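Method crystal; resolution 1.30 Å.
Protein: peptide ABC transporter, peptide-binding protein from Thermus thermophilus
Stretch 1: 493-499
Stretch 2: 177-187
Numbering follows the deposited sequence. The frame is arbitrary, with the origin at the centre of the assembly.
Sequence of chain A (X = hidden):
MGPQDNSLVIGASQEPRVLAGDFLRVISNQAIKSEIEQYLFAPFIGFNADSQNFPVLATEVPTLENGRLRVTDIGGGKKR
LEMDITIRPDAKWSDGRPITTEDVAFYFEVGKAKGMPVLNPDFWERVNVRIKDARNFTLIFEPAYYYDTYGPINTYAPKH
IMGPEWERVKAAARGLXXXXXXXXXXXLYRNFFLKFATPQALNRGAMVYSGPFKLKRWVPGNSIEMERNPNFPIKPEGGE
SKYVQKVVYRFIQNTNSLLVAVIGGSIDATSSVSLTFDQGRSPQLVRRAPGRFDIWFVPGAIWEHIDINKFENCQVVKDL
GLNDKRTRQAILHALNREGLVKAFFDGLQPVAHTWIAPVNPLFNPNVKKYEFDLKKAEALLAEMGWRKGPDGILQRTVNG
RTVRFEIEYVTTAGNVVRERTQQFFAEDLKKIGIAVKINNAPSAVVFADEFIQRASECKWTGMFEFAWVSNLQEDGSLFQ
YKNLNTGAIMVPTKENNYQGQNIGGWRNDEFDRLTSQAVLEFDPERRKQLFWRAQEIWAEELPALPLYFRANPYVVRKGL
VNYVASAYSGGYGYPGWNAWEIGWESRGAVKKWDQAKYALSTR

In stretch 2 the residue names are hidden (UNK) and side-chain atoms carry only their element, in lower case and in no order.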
# COMPACT_ATOMS: atom_id res chain seq x y z
N THR A 493 -14.03 -5.15 11.10
CA THR A 493 -15.38 -5.68 11.21
C THR A 493 -16.25 -4.57 11.79
O THR A 493 -15.75 -3.54 12.24
CB THR A 493 -15.47 -6.88 12.19
OG1 THR A 493 -15.29 -6.41 13.53
CG2 THR A 493 -14.41 -7.92 11.86
N LYS A 494 -17.56 -4.79 11.77
CA LYS A 494 -18.48 -3.82 12.32
C LYS A 494 -18.14 -3.57 13.79
O LYS A 494 -18.25 -2.45 14.28
CB LYS A 494 -19.91 -4.34 12.18
CG LYS A 494 -20.98 -3.43 12.77
CD LYS A 494 -22.37 -4.02 12.56
CE LYS A 494 -22.49 -5.40 13.20
NZ LYS A 494 -23.83 -6.01 12.96
N GLU A 495 -17.71 -4.63 14.47
CA GLU A 495 -17.38 -4.54 15.89
C GLU A 495 -16.22 -3.63 16.26
O GLU A 495 -16.17 -3.12 17.38
CB GLU A 495 -17.12 -5.94 16.46
CG GLU A 495 -18.35 -6.84 16.56
CD GLU A 495 -18.93 -7.19 15.20
OE1 GLU A 495 -18.16 -7.63 14.32
OE2 GLU A 495 -20.16 -7.05 15.02
N ASN A 496 -15.27 -3.42 15.35
CA ASN A 496 -14.16 -2.53 15.66
C ASN A 496 -14.18 -1.30 14.73
O ASN A 496 -13.16 -0.64 14.52
CB ASN A 496 -12.81 -3.26 15.56
CG ASN A 496 -12.27 -3.34 14.15
OD1 ASN A 496 -13.03 -3.35 13.19
ND2 ASN A 496 -10.95 -3.43 14.03
N ASN A 497 -15.36 -1.00 14.21
CA ASN A 497 -15.56 0.14 13.33
C ASN A 497 -14.75 0.07 12.04
O ASN A 497 -14.29 1.09 11.52
CB ASN A 497 -15.27 1.43 14.10
CG ASN A 497 -16.11 1.54 15.36
OD1 ASN A 497 -15.60 1.39 16.47
ND2 ASN A 497 -17.40 1.78 15.19
N TYR A 498 -14.57 -1.15 11.54
CA TYR A 498 -13.87 -1.41 10.29
C TYR A 498 -12.44 -0.89 10.25
O TYR A 498 -11.99 -0.35 9.23
CB TYR A 498 -14.67 -0.84 9.12
CG TYR A 498 -16.12 -1.28 9.12
CD1 TYR A 498 -17.11 -0.47 9.67
CD2 TYR A 498 -16.48 -2.51 8.59
CE1 TYR A 498 -18.45 -0.89 9.68
CE2 TYR A 498 -17.81 -2.94 8.60
CZ TYR A 498 -18.79 -2.12 9.14
OH TYR A 498 -20.10 -2.53 9.15
N GLN A 499 -11.71 -1.08 11.34
CA GLN A 499 -10.32 -0.64 11.42
C GLN A 499 -9.34 -1.78 11.17
O GLN A 499 -9.63 -2.95 11.45
CB GLN A 499 -10.05 -0.04 12.81
CG GLN A 499 -10.96 1.12 13.17
CD GLN A 499 -10.78 1.60 14.61
OE1 GLN A 499 -10.36 0.85 15.49
NE2 GLN A 499 -11.14 2.85 14.85
N UNK A 177 -23.60 5.91 18.58
CA UNK A 177 -22.79 5.07 19.46
C UNK A 177 -21.91 4.17 18.58
O UNK A 177 -22.43 3.39 17.79
c UNK A 177 -22.96 3.04 20.97
c UNK A 177 -23.69 4.22 20.36
o UNK A 177 -23.54 1.93 20.98
o UNK A 177 -21.82 3.21 21.44
N UNK A 178 -20.58 4.28 18.71
CA UNK A 178 -19.65 3.47 17.92
C UNK A 178 -19.95 1.97 17.93
O UNK A 178 -19.54 1.24 17.03
c UNK A 178 -19.84 5.20 19.59
c UNK A 178 -18.47 5.21 18.96
c UNK A 178 -18.30 3.79 18.54
N UNK A 179 -20.67 1.51 18.95
CA UNK A 179 -21.01 0.10 19.04
C UNK A 179 -22.28 -0.24 18.27
O UNK A 179 -22.22 -0.92 17.24
c UNK A 179 -19.87 -0.17 21.29
o UNK A 179 -19.89 -0.42 22.52
c UNK A 179 -21.17 -0.30 20.51
o UNK A 179 -18.84 0.18 20.69
N UNK A 180 -23.42 0.24 18.76
CA UNK A 180 -24.71 -0.04 18.13
C UNK A 180 -24.95 0.65 16.80
O UNK A 180 -25.71 0.14 15.97
c UNK A 180 -25.98 -2.66 21.54
c UNK A 180 -25.80 -0.43 20.42
c UNK A 180 -25.84 0.33 19.10
c UNK A 180 -25.97 -1.92 20.21
n UNK A 180 -26.14 -4.13 21.36
N UNK A 181 -24.33 1.80 16.58
CA UNK A 181 -24.53 2.54 15.33
C UNK A 181 -23.30 2.54 14.43
O UNK A 181 -23.06 3.50 13.70
c UNK A 181 -24.92 3.99 15.66
c UNK A 181 -26.12 4.07 16.59
o UNK A 181 -26.06 4.84 17.57
o UNK A 181 -27.13 3.37 16.33
N UNK A 182 -22.52 1.46 14.48
CA UNK A 182 -21.30 1.36 13.69
C UNK A 182 -21.49 1.64 12.20
O UNK A 182 -20.71 2.38 11.60
c UNK A 182 -20.68 -0.02 13.88
N UNK A 183 -22.53 1.05 11.60
CA UNK A 183 -22.78 1.25 10.18
C UNK A 183 -23.01 2.72 9.83
O UNK A 183 -22.42 3.25 8.89
c UNK A 183 -24.95 -1.80 10.48
o UNK A 183 -26.10 -1.55 10.06
c UNK A 183 -23.78 -1.08 9.84
o UNK A 183 -24.72 -2.62 11.40
c UNK A 183 -23.99 0.42 9.75
N UNK A 184 -23.88 3.38 10.60
CA UNK A 184 -24.19 4.78 10.37
C UNK A 184 -22.98 5.67 10.63
O UNK A 184 -22.76 6.64 9.90
n UNK A 184 -27.93 1.23 9.65
c UNK A 184 -26.72 4.69 10.78
c UNK A 184 -26.72 3.18 10.61
c UNK A 184 -27.98 2.69 9.92
c UNK A 184 -25.36 5.21 11.26
N UNK A 185 -22.20 5.34 11.65
CA UNK A 185 -21.02 6.13 11.98
C UNK A 185 -19.98 6.02 10.86
O UNK A 185 -19.36 7.02 10.49
c UNK A 185 -19.63 7.91 14.04
c UNK A 185 -19.25 6.44 13.86
c UNK A 185 -18.82 5.83 15.18
c UNK A 185 -20.43 5.64 13.30
N UNK A 186 -19.81 4.82 10.33
CA UNK A 186 -18.86 4.60 9.24
C UNK A 186 -19.29 5.43 8.03
O UNK A 186 -18.46 6.07 7.38
c UNK A 186 -17.87 2.83 7.73
n UNK A 186 -16.57 2.88 7.99
o UNK A 186 -18.31 2.57 6.61
c UNK A 186 -18.80 3.11 8.89
N UNK A 187 -20.58 5.42 7.73
CA UNK A 187 -21.11 6.19 6.60
C UNK A 187 -20.86 7.68 6.79
O UNK A 187 -20.49 8.38 5.85
o UNK A 187 -25.04 5.98 3.94
o UNK A 187 -25.50 6.35 6.05
c UNK A 187 -23.26 6.73 5.33
c UNK A 187 -22.60 5.92 6.43
c UNK A 187 -24.71 6.33 5.09
O HOH W 1 -18.86 -1.39 16.87
O HOH W 2 -16.78 -0.12 18.60
O HOH W 3 -18.16 2.24 12.50
O HOH W 4 -16.03 3.21 10.94

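Position 177 has two side-chain carbons, the second carrying two oxygens. It does not reach stretch 1. This is Asp-177. Its backbone N and side-chain oxygens serve the turn that follows.

Position 178 has three carbons that close a ring onto the backbone N. Its backbone O accepts a hydrogen bond from Asn-497 ND2 at 2.9 Å. The ring makes it Pro-178.

Position 179 again has two carbons and two oxygens on the second. CA-to-CB points away from stretch 1, but the end comes nearer. It is Asp-179. Water 2 links its OD2 (2.9 Å) to Asn-497 OD1 (2.9 Å). Its N gives a weak hydrogen bond to Asp-177 OD1 at 3.2 Å.

Position 180 has four carbons in a row ending in nitrogen. It points away and touches nothing on stretch 1. It is Lys-180. Its N donates to Asp-177 OD2 at 2.8 Å.

Position 181 has two carbons, the second with two oxygens, and also points away. It is Asp-181. Its OD1 accepts from Asp-177 N at 2.9 Å. It holds the N-cap position, but its side chain makes no capping bond.

Position 182 has one carbon, directed toward stretch 1. That CB lies 3.5 Å from Lys-494 O and 3.6 Å from Lys-494 CG. A single carbon means Ala-182.

Position 183 has three carbons, the third with two oxygens. One oxygen lies 3.0 Å from Lys-494 CD. It is Glu-183. Its OE2 forms a long salt bridge with Lys-494 NZ at 3.8 Å.

Position 184 has four carbons ending in nitrogen and is out of reach. It is Lys-184. Its NZ pairs with Glu-183 OE1 at 3.4 Å, a weak bond within a salt bridge.

Position 185 has four carbons, forked at the second. One tip lies 4.3 Å from Asn-497 ND2. It is Leu-185.

Position 186 has two carbons, the second with one oxygen and one nitrogen. The nitrogen sits 3.8 Å from Tyr-498 CD1. It is Asn-186. Water 4 joins its ND2 (3.0 Å) to Asn-497 O (2.8 Å).

Position 187 has three carbons, the third with two oxygens, out of reach. It is Glu-187.

The contact centres on Asn-497 and Ala-182, whose CA atoms are 5.9 Å apart. The small Ala-182 side chain packs against Lys-494. Asn-497 ND2 bonds directly to Pro-178 O and also donates to water 3 at 2.8 Å, which in turn donates to Ala-182 O at 2.7 Å. One direct bond, bridging waters and a peripheral charge pair thus join the stretches.

Stretch 2 (177-187) DPDKDAEKLNE
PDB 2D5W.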